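Local coordinates for protein xyloglucan-specific endo-beta-1,4-glucanase BoGH9A (Bacteroides ovatus, PDB 6DHT) that cleaves the beta-1,4-glucan backbone of xyloglucan at internal linkages, releasing xyloglucan oligosaccharides for breakdown by a gut bacterium, at residues 142-147 / 255-260; 240-245 / 328-333. All blocks are in the same frame, centred on the assembly; numbering follows the deposited sequence.

Overall arrangement
Both contacts lie in the glycosyl hydrolase family 9 domain and reach the same small mixed sheet. Contact 1 joins strands 143-145 and 259-260 of that sheet. Contact 2 starts at the neighbouring strand 239-241 and runs out to the loop between helices 317-321 and 339-353. A probable hydrogen bond from Tyr259 N to Thr241 O ties the two together. Both are only partly buried, and contact 1 lies farther from the chain centre (about 28 Å between centres, against about 22 Å). Contact 1 rests on backbone pairing, with apolar and aromatic side chains around it. Contact 2 relies more on side chains, namely a threonine hydroxyl pair and a phenylalanine face beside the predicted active site.

Contact 1 of 2, residues 142-147 / 255-260; sequences HVLIHP and KQQRYV
Leu144 and Tyr259 lie side by side and point the same way from a parallel bridge. Leu144 CB rests 3.6 Å from Tyr259 CD2, and its CD2 methyl touches Tyr259 CE2. Leu144 CD2 also packs against Gln257 CG at 3.7 Å, the two side chains crossing at about a right angle.

His146 reaches the same tyrosine. Its CG, anti to the backbone N (chi1 -167°), is set on the tyrosine side. The imidazole edge faces the phenol ring in an offset T-shaped pair, with planes 87° apart and the two ring centroids 5.5 Å from each other. CD2 of His146 is the touching atom, and it meets CD2 of Tyr259. Pro147 CD lies over one imidazole face. Both ring nitrogens have partners elsewhere, ND1 at Ser148 and NE2 at Pro326 O, which would fix the ring's rotation.

On the face of Ile145 and Val260 the contacts are between methyl groups. Ile145 CD1 meets Val260 CG2 at 3.6 Å, and Val143 CG1 meets Val260 CG1 at 3.9 Å. Leu240 of the next strand packs against Val143 and Val260. Arg258 CB lies beside Val143 CG2, and the guanidinium turns off to a salt bridge with Asp140 and to Tyr172 O, close to the predicted nucleophile Asp171.

Three backbone bonds bind the strands: Leu144 N to Arg258 O (3.0 Å), Val260 N to Leu144 O (3.0 Å), and His146 N to Val260 O. A water extends the ladder, donating to His142 O and accepting from Arg258 N.

Leu144 thus bonds to Arg258 and Val260, the two neighbours of its bridge partner Tyr259, as in regular parallel pairing. The pair forms the parallel step of a small mixed sheet near the predicted active site of the family 9 catalytic domain.

Contact 2 of 2, residues 240-245 / 328-333; sequences LTTPFF and IATGEY. With EDO (1,2-ethanediol), chain E; IMD (imidazole), chain B.
The Phe245 ring carries Thr330 on one face. Thr330 CA sits over it in a CH-pi contact, 3.9 Å from the Phe245 ring centroid and offset toward the rim near CZ. Gly331 N and Ala329 O approach obliquely, as Ala329 CB does at the Phe244 ring. One face of the Tyr333 ring holds C1 of a bound ethanediol. Here the end of strand 239-241 and the turn after it pack on the 328-333 loop of an (alpha/alpha)6-barrel family 9 domain, with Phe245 close to the predicted nucleophile Asp171.

The Thr241 and Thr330 side chains pass one another, pointing opposite ways. Thr330 OG1 sits between its backbone N and carbonyl carbon (chi1 58°) and donates to Thr241 OG1 at 2.6 Å. Thr241 OG1 in turn donates to Thr242 O at 2.7 Å, in the carbonyl plane on a lone pair. Lys239 NZ also bonds Thr330 OG1. Thr241 CG2 packs on Ile328 CG2 at 3.9 Å. An alanine in place of Thr241 would probably leave the Thr330 hydroxyl without its acceptor and open a gap against Ile328 CG2. The backbones join where Ala329 N donates to Pro243 O at 2.8 Å.

Tyr333 N bonds ethanediol O2. A bound imidazole, like the ethanediol probably from the crystallisation liquor, bridges Glu548 OE2, of the predicted proton donor, and Tyr333 OH, with imidazole N3 2.8 Å from Tyr333 OH.

Contact 1 of 2, residues 142-147 / 255-260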
loop_
_atom_site.group_PDB
_atom_site.type_symbol
_atom_site.label_atom_id
_atom_site.label_comp_id
_atom_site.label_asym_id
_atom_site.label_seq_id
_atom_site.Cartn_x
_atom_site.Cartn_y
_atom_site.Cartn_z
ATOM N N HIS A 142 22.508 -6.598 17.239
ATOM C CA HIS A 142 22.779 -6.258 18.628
ATOM C C HIS A 142 21.660 -5.372 19.169
ATOM O O HIS A 142 21.799 -4.155 19.260
ATOM C CB HIS A 142 24.131 -5.550 18.728
ATOM C CG HIS A 142 24.630 -5.394 20.128
ATOM N ND1 HIS A 142 24.203 -4.384 20.962
ATOM C CD2 HIS A 142 25.522 -6.121 20.843
ATOM C CE1 HIS A 142 24.809 -4.495 22.131
ATOM N NE2 HIS A 142 25.614 -5.540 22.085
ATOM N N VAL A 143 20.548 -6.003 19.529
ATOM C CA VAL A 143 19.331 -5.301 19.916
ATOM C C VAL A 143 18.949 -5.649 21.352
ATOM O O VAL A 143 18.993 -6.810 21.740
ATOM C CB VAL A 143 18.176 -5.657 18.922
ATOM C CG1 VAL A 143 16.861 -4.996 19.316
ATOM C CG2 VAL A 143 18.556 -5.238 17.518
ATOM N N LEU A 144 18.562 -4.635 22.115
ATOM C CA LEU A 144 18.286 -4.784 23.543
ATOM C C LEU A 144 16.824 -5.042 23.844
ATOM O O LEU A 144 15.936 -4.398 23.283
ATOM C CB LEU A 144 18.682 -3.504 24.277
ATOM C CG LEU A 144 20.056 -3.459 24.947
ATOM C CD1 LEU A 144 21.146 -4.066 24.082
ATOM C CD2 LEU A 144 20.382 -2.013 25.287
ATOM N N ILE A 145 16.569 -5.978 24.749
ATOM C CA ILE A 145 15.251 -6.084 25.347
ATOM C C ILE A 145 15.038 -4.851 26.214
ATOM O O ILE A 145 15.676 -4.694 27.259
ATOM C CB ILE A 145 15.109 -7.359 26.217
ATOM C CG1 ILE A 145 15.310 -8.628 25.379
ATOM C CG2 ILE A 145 13.764 -7.380 26.925
ATOM C CD1 ILE A 145 14.219 -8.913 24.327
ATOM N N HIS A 146 14.171 -3.957 25.766
ATOM C CA HIS A 146 13.725 -2.817 26.547
ATOM C C HIS A 146 13.049 -3.312 27.828
ATOM O O HIS A 146 12.535 -4.424 27.856
ATOM C CB HIS A 146 12.741 -2.020 25.708
ATOM C CG HIS A 146 12.414 -0.666 26.248
ATOM N ND1 HIS A 146 11.243 -0.401 26.923
ATOM C CD2 HIS A 146 13.081 0.508 26.181
ATOM C CE1 HIS A 146 11.202 0.877 27.248
ATOM N NE2 HIS A 146 12.305 1.455 26.801
ATOM N N PRO A 147 13.076 -2.506 28.904
ATOM C CA PRO A 147 12.377 -2.956 30.110
ATOM C C PRO A 147 10.901 -3.299 29.874
ATOM O O PRO A 147 10.390 -4.210 30.521
ATOM C CB PRO A 147 12.519 -1.757 31.049
ATOM C CG PRO A 147 13.825 -1.159 30.669
ATOM C CD PRO A 147 13.910 -1.317 29.167
ATOM N N LYS A 255 23.567 6.038 15.093
ATOM C CA LYS A 255 24.329 5.563 16.240
ATOM C C LYS A 255 23.489 5.231 17.462
ATOM O O LYS A 255 24.004 4.653 18.412
ATOM C CB LYS A 255 25.416 6.589 16.583
ATOM C CG LYS A 255 26.468 6.683 15.488
ATOM C CD LYS A 255 27.470 7.795 15.696
ATOM C CE LYS A 255 28.274 8.021 14.414
ATOM N NZ LYS A 255 28.637 6.740 13.715
ATOM N N GLN A 256 22.210 5.589 17.463
ATOM C CA GLN A 256 21.350 5.255 18.598
ATOM C C GLN A 256 21.215 3.753 18.819
ATOM O O GLN A 256 21.281 2.958 17.879
ATOM C CB GLN A 256 19.961 5.856 18.440
ATOM C CG GLN A 256 19.852 7.318 18.722
ATOM C CD GLN A 256 18.406 7.771 18.751
ATOM O OE1 GLN A 256 17.665 7.477 19.693
ATOM N NE2 GLN A 256 17.978 8.439 17.687
ATOM N N GLN A 257 21.010 3.367 20.070
ATOM C CA GLN A 257 20.823 1.966 20.415
ATOM C C GLN A 257 19.444 1.497 19.930
ATOM O O GLN A 257 18.475 2.258 19.991
ATOM C CB GLN A 257 20.969 1.775 21.939
ATOM C CG GLN A 257 20.650 0.383 22.468
ATOM C CD GLN A 257 21.595 -0.690 21.942
ATOM O OE1 GLN A 257 21.168 -1.625 21.253
ATOM N NE2 GLN A 257 22.882 -0.571 22.275
ATOM N N ARG A 258 19.385 0.246 19.479
ATOM C CA ARG A 258 18.145 -0.374 18.986
ATOM C C ARG A 258 17.522 -1.277 20.046
ATOM O O ARG A 258 18.223 -2.063 20.696
ATOM C CB ARG A 258 18.434 -1.176 17.706
ATOM C CG ARG A 258 18.992 -0.339 16.559
ATOM C CD ARG A 258 17.907 0.396 15.801
ATOM N NE ARG A 258 17.447 -0.361 14.636
ATOM C CZ ARG A 258 16.694 0.165 13.668
ATOM N NH1 ARG A 258 16.262 1.412 13.726
ATOM N NH2 ARG A 258 16.340 -0.594 12.641
ATOM N N TYR A 259 16.206 -1.156 20.211
ATOM C CA TYR A 259 15.450 -1.914 21.209
ATOM C C TYR A 259 14.263 -2.631 20.592
ATOM O O TYR A 259 13.719 -2.153 19.604
ATOM C CB TYR A 259 14.870 -0.992 22.282
ATOM C CG TYR A 259 15.883 -0.255 23.130
ATOM C CD1 TYR A 259 16.404 0.951 22.715
ATOM C CD2 TYR A 259 16.279 -0.759 24.357
ATOM C CE1 TYR A 259 17.323 1.638 23.484
ATOM C CE2 TYR A 259 17.199 -0.074 25.145
ATOM C CZ TYR A 259 17.717 1.120 24.695
ATOM O OH TYR A 259 18.632 1.817 25.456
ATOM N N VAL A 260 13.865 -3.754 21.176
ATOM C CA VAL A 260 12.511 -4.281 20.979
ATOM C C VAL A 260 11.702 -3.918 22.215
ATOM O O VAL A 260 12.206 -3.963 23.349
ATOM C CB VAL A 260 12.445 -5.808 20.673
ATOM C CG1 VAL A 260 13.170 -6.136 19.363
ATOM C CG2 VAL A 260 13.001 -6.628 21.816
HETATM O O HOH W 1 21.954 -1.249 18.553
#

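Contact 2 of 2, residues 240-245 / 328-333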
loop_
_atom_site.group_PDB
_atom_site.type_symbol
_atom_site.label_atom_id
_atom_site.label_comp_id
_atom_site.label_asym_id
_atom_site.label_seq_id
_atom_site.Cartn_x
_atom_site.Cartn_y
_atom_site.Cartn_z
ATOM N N LEU A 240 10.743 -2.651 16.616
ATOM C CA LEU A 240 12.172 -2.573 16.848
ATOM C C LEU A 240 12.551 -1.148 16.511
ATOM O O LEU A 240 12.315 -0.678 15.399
ATOM C CB LEU A 240 12.910 -3.598 15.999
ATOM C CG LEU A 240 14.412 -3.793 16.254
ATOM C CD1 LEU A 240 14.885 -5.089 15.646
ATOM C CD2 LEU A 240 15.209 -2.643 15.666
ATOM N N THR A 241 13.096 -0.423 17.490
ATOM C CA THR A 241 13.194 1.022 17.377
ATOM C C THR A 241 14.364 1.598 18.174
ATOM O O THR A 241 14.884 0.970 19.102
ATOM C CB THR A 241 11.869 1.680 17.875
ATOM O OG1 THR A 241 11.870 3.086 17.659
ATOM C CG2 THR A 241 11.615 1.354 19.365
ATOM N N THR A 242 14.772 2.791 17.776
ATOM C CA THR A 242 15.632 3.627 18.613
ATOM C C THR A 242 14.707 4.388 19.541
ATOM O O THR A 242 13.507 4.457 19.324
ATOM C CB THR A 242 16.419 4.592 17.741
ATOM O OG1 THR A 242 15.533 5.242 16.833
ATOM C CG2 THR A 242 17.488 3.872 16.964
ATOM N N PRO A 243 15.253 4.993 20.611
ATOM C CA PRO A 243 14.348 5.762 21.472
ATOM C C PRO A 243 13.767 7.008 20.805
ATOM O O PRO A 243 12.602 7.363 21.032
ATOM C CB PRO A 243 15.261 6.163 22.644
ATOM C CG PRO A 243 16.254 5.068 22.699
ATOM C CD PRO A 243 16.543 4.724 21.259
ATOM N N PHE A 244 14.586 7.696 20.010
ATOM C CA PHE A 244 14.155 8.858 19.251
ATOM C C PHE A 244 14.334 8.615 17.750
ATOM O O PHE A 244 15.204 7.866 17.331
ATOM C CB PHE A 244 14.993 10.107 19.605
ATOM C CG PHE A 244 14.787 10.627 21.002
ATOM C CD1 PHE A 244 13.683 11.408 21.309
ATOM C CD2 PHE A 244 15.714 10.358 21.994
ATOM C CE1 PHE A 244 13.490 11.890 22.596
ATOM C CE2 PHE A 244 15.532 10.844 23.284
ATOM C CZ PHE A 244 14.417 11.609 23.579
ATOM N N PHE A 245 13.552 9.313 16.955
ATOM C CA PHE A 245 13.830 9.368 15.528
ATOM C C PHE A 245 15.209 9.955 15.319
ATOM O O PHE A 245 15.574 10.924 15.992
ATOM C CB PHE A 245 12.807 10.233 14.796
ATOM C CG PHE A 245 11.445 9.634 14.717
ATOM C CD1 PHE A 245 11.244 8.396 14.108
ATOM C CD2 PHE A 245 10.345 10.340 15.166
ATOM C CE1 PHE A 245 9.966 7.854 14.009
ATOM C CE2 PHE A 245 9.069 9.823 15.063
ATOM C CZ PHE A 245 8.876 8.568 14.456
ATOM N N ILE A 328 10.382 5.960 24.654
ATOM C CA ILE A 328 10.321 5.665 23.225
ATOM C C ILE A 328 9.419 6.692 22.567
ATOM O O ILE A 328 8.305 6.908 23.031
ATOM C CB ILE A 328 9.729 4.266 23.004
ATOM C CG1 ILE A 328 10.500 3.209 23.802
ATOM C CG2 ILE A 328 9.691 3.935 21.504
ATOM C CD1 ILE A 328 11.941 3.033 23.397
ATOM N N ALA A 329 9.875 7.342 21.488
ATOM C CA ALA A 329 9.110 8.420 20.863
ATOM C C ALA A 329 8.901 8.273 19.356
ATOM O O ALA A 329 8.542 9.227 18.677
ATOM C CB ALA A 329 9.793 9.757 21.144
ATOM N N THR A 330 9.114 7.057 18.867
ATOM C CA THR A 330 8.956 6.757 17.443
ATOM C C THR A 330 7.516 6.301 17.194
ATOM O O THR A 330 6.693 6.391 18.078
ATOM C CB THR A 330 9.938 5.686 17.031
ATOM O OG1 THR A 330 9.705 4.534 17.826
ATOM C CG2 THR A 330 11.372 6.163 17.247
ATOM N N GLY A 331 7.199 5.797 15.992
ATOM C CA GLY A 331 5.806 5.592 15.614
ATOM C C GLY A 331 5.024 4.696 16.567
ATOM O O GLY A 331 5.481 3.621 16.920
ATOM N N GLU A 332 3.835 5.138 16.976
ATOM C CA GLU A 332 3.093 4.395 17.978
ATOM C C GLU A 332 2.384 3.177 17.398
ATOM O O GLU A 332 2.484 2.089 17.959
ATOM C CB GLU A 332 2.076 5.266 18.700
ATOM C CG GLU A 332 1.432 4.527 19.858
ATOM C CD GLU A 332 0.485 5.393 20.666
ATOM O OE1 GLU A 332 -0.221 6.228 20.052
ATOM O OE2 GLU A 332 0.451 5.222 21.914
ATOM N N TYR A 333 1.667 3.365 16.289
ATOM C CA TYR A 333 0.770 2.314 15.756
ATOM C C TYR A 333 -0.067 1.746 16.884
ATOM O O TYR A 333 -0.042 0.539 17.138
ATOM C CB TYR A 333 1.534 1.193 15.029
ATOM C CG TYR A 333 2.155 1.673 13.728
ATOM C CD1 TYR A 333 1.369 1.912 12.608
ATOM C CD2 TYR A 333 3.513 1.898 13.622
ATOM C CE1 TYR A 333 1.921 2.373 11.412
ATOM C CE2 TYR A 333 4.080 2.370 12.436
ATOM C CZ TYR A 333 3.258 2.583 11.326
ATOM O OH TYR A 333 3.767 3.048 10.145
HETATM C C1 EDO E . 2.427 5.772 12.673
HETATM O O1 EDO E . 3.190 6.926 13.032
HETATM C C2 EDO E . 1.040 5.866 13.302
HETATM O O2 EDO E . 1.134 5.737 14.729
HETATM N N1 IMD B . 4.647 6.974 7.818
HETATM C C2 IMD B . 4.658 5.925 8.671
HETATM N N3 IMD B . 3.458 5.303 8.572
HETATM C C4 IMD B . 2.696 5.971 7.679
HETATM C C5 IMD B . 3.450 7.031 7.201
#